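Local coordinates for protein putative transcriptional coactivator P15 (PDB 4BG7) that is a phage homolog of the eukaryotic transcription coactivator PC4, implicated in recombination-dependent DNA replication and probably binding DNA, at residues I18-W21 against Q27-L30; Y45-I50 against F55-G60. All coordinates share one frame; numbering follows the deposited sequence.

Overall arrangement
Contacts 1 and 2 lie in the first and last hairpins of one antiparallel sheet, whose four strands lie in chain order. Their centres are 11 Å apart, and the neighbouring strands 26-35 and 38-48 link them: Gln27 N lies 2.8 Å from Trp46 O, a probable hydrogen bond, while Arg29 makes a cation-pi contact with Trp46 on one face of the sheet. On the other face Val28 CG2 packs 4.0 Å from Tyr45 CE1. Contact 1 is the more buried, its centre about 7 Å from the centre of the chain, and in wide contact with the second subunit of the dimer; the centre of contact 2, about 14 Å out, lies at the surface.

Contact 1 (I18-W21 against Q27-L30); sequences IILW and QVRL
Backbone hydrogen bonds tie Ile18 to Leu30 in both directions: Ile18 N reaches Leu30 O over 2.8 Å, and a more bent bond runs from Leu30 N to Ile18 O. Leu20 N donates to Val28 O at 2.9 Å, but Val28 N answers to Trp21 O, one residue on. Strand 13-23 thus fits an extra residue opposite Val28, a beta bulge within the antiparallel hairpin it forms with strand 26-35, and the backbone of Leu20 twists (psi -67°) to absorb it. Two residues apart on one strand, Arg29 presents NE and NH2 side-on to one atom, Gln27 OE1, which lies in the guanidinium plane; NE, 2.8 Å from OE1, stands above the amide's carbonyl plane, NH2 in it. Ile19, on the same face as Arg29, runs alongside it and lays CG1 over one guanidinium face, 3.7 Å from NE; its CG2 meets Gln27 NE2. An aliphatic branch suits this place because it can lie against the flat guanidinium and amide without competing for their hydrogen bonds. The Ile19 carbonyl accepts from Gln72 NE2 of the second subunit. On the other face Val28, with CG2 anti to its carbonyl carbon, turns that methyl to Trp21, 3.6 Å from CD1. Leu20 CD2 touches Leu30 CB at 4.1 Å, and both leucines pack on Ala76 of the second subunit. The Trp21 ring also meets Phe63 of that subunit.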
loop_
_atom_site.group_PDB
_atom_site.type_symbol
_atom_site.label_atom_id
_atom_site.label_comp_id
_atom_site.label_asym_id
_atom_site.label_seq_id
_atom_site.Cartn_x
_atom_site.Cartn_y
_atom_site.Cartn_z
ATOM N N ILE A 18 -3.256 7.342 -8.003
ATOM C CA ILE A 18 -2.765 8.526 -7.227
ATOM C C ILE A 18 -1.269 8.507 -7.004
ATOM O O ILE A 18 -0.688 7.530 -6.475
ATOM C CB ILE A 18 -3.521 8.705 -5.849
ATOM C CG1 ILE A 18 -5.000 8.779 -6.091
ATOM C CG2 ILE A 18 -3.076 10.004 -5.134
ATOM C CD1 ILE A 18 -5.834 8.781 -4.850
ATOM N N ILE A 19 -0.588 9.572 -7.436
ATOM C CA ILE A 19 0.815 9.646 -7.230
ATOM C C ILE A 19 1.185 9.624 -5.744
ATOM O O ILE A 19 0.583 10.311 -4.963
ATOM C CB ILE A 19 1.464 10.885 -7.917
ATOM C CG1 ILE A 19 1.230 10.865 -9.443
ATOM C CG2 ILE A 19 2.953 10.831 -7.642
ATOM C CD1 ILE A 19 1.117 12.221 -10.167
ATOM N N LEU A 20 2.165 8.829 -5.386
ATOM C CA LEU A 20 2.751 8.826 -4.068
ATOM C C LEU A 20 4.068 9.626 -4.132
ATOM O O LEU A 20 4.144 10.663 -3.505
ATOM C CB LEU A 20 2.995 7.397 -3.565
ATOM C CG LEU A 20 1.734 6.509 -3.324
ATOM C CD1 LEU A 20 2.099 5.159 -2.765
ATOM C CD2 LEU A 20 0.643 7.129 -2.468
ATOM N N TRP A 21 5.080 9.128 -4.852
ATOM C CA TRP A 21 6.396 9.786 -4.983
ATOM C C TRP A 21 7.216 9.230 -6.157
ATOM O O TRP A 21 6.767 8.304 -6.854
ATOM C CB TRP A 21 7.180 9.630 -3.694
ATOM C CG TRP A 21 7.112 8.237 -3.140
ATOM C CD1 TRP A 21 7.734 7.091 -3.619
ATOM C CD2 TRP A 21 6.322 7.795 -2.005
ATOM N NE1 TRP A 21 7.409 5.980 -2.837
ATOM C CE2 TRP A 21 6.584 6.361 -1.839
ATOM C CE3 TRP A 21 5.498 8.429 -1.105
ATOM C CZ2 TRP A 21 5.975 5.619 -0.843
ATOM C CZ3 TRP A 21 4.920 7.668 -0.092
ATOM C CH2 TRP A 21 5.160 6.301 0.030
ATOM N N GLN A 27 8.226 6.469 -11.080
ATOM C CA GLN A 27 7.184 7.079 -10.248
ATOM C C GLN A 27 6.189 6.040 -9.656
ATOM O O GLN A 27 5.741 5.133 -10.368
ATOM C CB GLN A 27 6.416 8.031 -11.084
ATOM C CG GLN A 27 5.081 8.447 -10.542
ATOM C CD GLN A 27 4.441 9.587 -11.322
ATOM O OE1 GLN A 27 3.652 9.393 -12.220
ATOM N NE2 GLN A 27 4.782 10.814 -10.937
ATOM N N VAL A 28 5.797 6.209 -8.385
ATOM C CA VAL A 28 5.024 5.189 -7.665
ATOM C C VAL A 28 3.570 5.646 -7.552
ATOM O O VAL A 28 3.304 6.642 -6.918
ATOM C CB VAL A 28 5.614 4.979 -6.238
ATOM C CG1 VAL A 28 4.960 3.813 -5.557
ATOM C CG2 VAL A 28 7.115 4.759 -6.291
ATOM N N ARG A 29 2.618 4.945 -8.196
ATOM C CA ARG A 29 1.186 5.314 -8.086
ATOM C C ARG A 29 0.333 4.273 -7.403
ATOM O O ARG A 29 0.328 3.107 -7.785
ATOM C CB ARG A 29 0.521 5.630 -9.428
ATOM C CG ARG A 29 1.192 6.776 -10.139
ATOM C CD ARG A 29 0.277 7.396 -11.149
ATOM N NE ARG A 29 1.121 8.226 -11.974
ATOM C CZ ARG A 29 0.695 9.052 -12.924
ATOM N NH1 ARG A 29 -0.609 9.175 -13.174
ATOM N NH2 ARG A 29 1.613 9.747 -13.627
ATOM N N LEU A 30 -0.364 4.693 -6.356
ATOM C CA LEU A 30 -1.366 3.878 -5.685
ATOM C C LEU A 30 -2.525 3.701 -6.618
ATOM O O LEU A 30 -3.180 4.688 -7.053
ATOM C CB LEU A 30 -1.906 4.526 -4.398
ATOM C CG LEU A 30 -2.794 3.639 -3.511
ATOM C CD1 LEU A 30 -1.962 2.462 -3.069
ATOM C CD2 LEU A 30 -3.239 4.512 -2.305
#

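Contact 2 (Y45-I50 against F55-G60); sequences YWLLDI and FPTKSG
Pro56 lies flat over the indole of Trp46: its CB sits 3.7 Å from the centroid of the six-membered ring and 5° off the ring normal, a CH-pi contact. CA stands over CD2, on the bond the two rings share, and CD reaches CE3 at 3.8 Å, so the rigid pyrrolidine lies along the six-membered ring. Proline suits this position because Trp46 and Pro56 form a non-hydrogen-bonded pair, where its lack of an N-H costs no cross-strand bond. At the next pair, Leu47 and Phe55, each backbone N donates to the other's O at 2.9 Å. The Phe55 ring swings toward the loop and meets Asp49 obliquely, carboxylate and ring planes 39° apart, with OD2 3.2 Å from CE1; the carboxylate is held there by Glu53 N and Asn51 ND2. The hairpin pairs strands 38-48 and 54-64, and the second turns a corner at Lys58. Thr57 bonds on both sides of the corner. Its OG1, set between backbone N and carbonyl carbon (chi1 82°), donates to Tyr45 O at 2.8 Å and accepts from Ser59 N, an ST turn, while Thr57 N also donates to Tyr45 O. The methyl CG2 faces Leu47. Past the corner Tyr45 N donates to Ser59 O at 2.8 Å, almost straight, and the tyrosine ring flanks Gly60, whose backbone angles would jam any beta carbon against the preceding carbonyl oxygen.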
loop_
_atom_site.group_PDB
_atom_site.type_symbol
_atom_site.label_atom_id
_atom_site.label_comp_id
_atom_site.label_asym_id
_atom_site.label_seq_id
_atom_site.Cartn_x
_atom_site.Cartn_y
_atom_site.Cartn_z
ATOM N N TYR A 45 3.969 1.140 -11.583
ATOM C CA TYR A 45 5.075 2.089 -11.904
ATOM C C TYR A 45 4.862 2.856 -13.222
ATOM O O TYR A 45 4.605 2.237 -14.256
ATOM C CB TYR A 45 6.411 1.384 -11.943
ATOM C CG TYR A 45 6.826 0.923 -10.564
ATOM C CD1 TYR A 45 7.305 1.840 -9.629
ATOM C CD2 TYR A 45 6.642 -0.393 -10.146
ATOM C CE1 TYR A 45 7.674 1.427 -8.346
ATOM C CE2 TYR A 45 6.987 -0.799 -8.852
ATOM C CZ TYR A 45 7.482 0.130 -7.960
ATOM O OH TYR A 45 7.832 -0.233 -6.678
ATOM N N TRP A 46 4.953 4.181 -13.159
ATOM C CA TRP A 46 5.089 5.028 -14.350
ATOM C C TRP A 46 6.526 5.435 -14.580
ATOM O O TRP A 46 7.249 5.692 -13.617
ATOM C CB TRP A 46 4.192 6.182 -14.228
ATOM C CG TRP A 46 2.739 5.786 -14.140
ATOM C CD1 TRP A 46 2.193 4.862 -13.271
ATOM C CD2 TRP A 46 1.613 6.348 -14.828
ATOM N NE1 TRP A 46 0.870 4.787 -13.412
ATOM C CE2 TRP A 46 0.447 5.619 -14.355
ATOM C CE3 TRP A 46 1.451 7.294 -15.829
ATOM C CZ2 TRP A 46 -0.835 5.882 -14.821
ATOM C CZ3 TRP A 46 0.175 7.553 -16.299
ATOM C CH2 TRP A 46 -0.951 6.886 -15.798
ATOM N N LEU A 47 6.995 5.459 -15.842
ATOM C CA LEU A 47 8.371 5.778 -16.121
ATOM C C LEU A 47 8.469 6.961 -17.040
ATOM O O LEU A 47 7.655 7.136 -17.920
ATOM C CB LEU A 47 9.100 4.593 -16.824
ATOM C CG LEU A 47 9.954 3.692 -15.936
ATOM C CD1 LEU A 47 9.164 3.329 -14.667
ATOM C CD2 LEU A 47 10.370 2.440 -16.679
ATOM N N LEU A 48 9.537 7.733 -16.871
ATOM C CA LEU A 48 9.800 8.887 -17.718
ATOM C C LEU A 48 10.339 8.433 -19.038
ATOM O O LEU A 48 11.135 7.524 -19.051
ATOM C CB LEU A 48 10.833 9.814 -17.074
ATOM C CG LEU A 48 10.374 10.790 -15.979
ATOM C CD1 LEU A 48 11.609 11.518 -15.396
ATOM C CD2 LEU A 48 9.334 11.745 -16.554
ATOM N N ASP A 49 9.940 9.104 -20.116
ATOM C CA ASP A 49 10.650 9.066 -21.358
ATOM C C ASP A 49 11.667 10.166 -21.452
ATOM O O ASP A 49 11.784 10.975 -20.508
ATOM C CB ASP A 49 9.720 8.974 -22.574
ATOM C CG ASP A 49 9.203 10.329 -23.097
ATOM O OD1 ASP A 49 9.300 11.381 -22.402
ATOM O OD2 ASP A 49 8.685 10.285 -24.247
ATOM N N ILE A 50 12.422 10.223 -22.573
ATOM C CA ILE A 50 13.459 11.274 -22.721
ATOM C C ILE A 50 12.882 12.675 -22.897
ATOM O O ILE A 50 13.587 13.651 -22.774
ATOM C CB ILE A 50 14.429 10.972 -23.878
ATOM C CG1 ILE A 50 13.698 10.978 -25.235
ATOM C CG2 ILE A 50 15.113 9.671 -23.627
ATOM C CD1 ILE A 50 14.691 11.098 -26.388
ATOM N N PHE A 55 4.938 7.591 -18.691
ATOM C CA PHE A 55 4.369 6.503 -19.428
ATOM C C PHE A 55 3.978 5.420 -18.407
ATOM O O PHE A 55 4.835 4.908 -17.700
ATOM C CB PHE A 55 5.411 5.933 -20.412
ATOM C CG PHE A 55 5.536 6.718 -21.672
ATOM C CD1 PHE A 55 6.203 7.951 -21.677
ATOM C CD2 PHE A 55 5.047 6.222 -22.886
ATOM C CE1 PHE A 55 6.304 8.689 -22.836
ATOM C CE2 PHE A 55 5.114 6.972 -24.051
ATOM C CZ PHE A 55 5.773 8.196 -24.042
ATOM N N PRO A 56 2.703 5.042 -18.350
ATOM C CA PRO A 56 2.307 3.887 -17.518
ATOM C C PRO A 56 2.972 2.627 -17.974
ATOM O O PRO A 56 2.964 2.347 -19.174
ATOM C CB PRO A 56 0.804 3.778 -17.714
ATOM C CG PRO A 56 0.452 4.586 -18.925
ATOM C CD PRO A 56 1.596 5.562 -19.166
ATOM N N THR A 57 3.535 1.846 -17.061
ATOM C CA THR A 57 4.054 0.523 -17.410
ATOM C C THR A 57 3.223 -0.568 -16.836
ATOM O O THR A 57 2.328 -0.362 -15.991
ATOM C CB THR A 57 5.524 0.346 -16.971
ATOM O OG1 THR A 57 5.587 -0.000 -15.572
ATOM C CG2 THR A 57 6.360 1.613 -17.240
ATOM N N LYS A 58 3.550 -1.787 -17.232
ATOM C CA LYS A 58 2.872 -2.968 -16.660
ATOM C C LYS A 58 3.557 -3.483 -15.386
ATOM O O LYS A 58 3.289 -4.599 -14.921
ATOM C CB LYS A 58 2.891 -4.098 -17.740
ATOM C CG LYS A 58 2.010 -3.749 -18.928
ATOM C CD LYS A 58 1.840 -4.891 -19.962
ATOM C CE LYS A 58 3.043 -4.996 -20.923
ATOM N NZ LYS A 58 3.021 -4.106 -22.139
ATOM N N SER A 59 4.519 -2.739 -14.865
ATOM C CA SER A 59 5.286 -3.198 -13.688
ATOM C C SER A 59 4.650 -2.705 -12.400
ATOM O O SER A 59 4.114 -1.538 -12.321
ATOM C CB SER A 59 6.751 -2.734 -13.782
ATOM O OG SER A 59 7.284 -3.415 -14.913
ATOM N N GLY A 60 4.633 -3.597 -11.433
ATOM C CA GLY A 60 4.113 -3.298 -10.079
ATOM C C GLY A 60 3.555 -4.557 -9.454
ATOM O O GLY A 60 3.797 -5.677 -9.932
#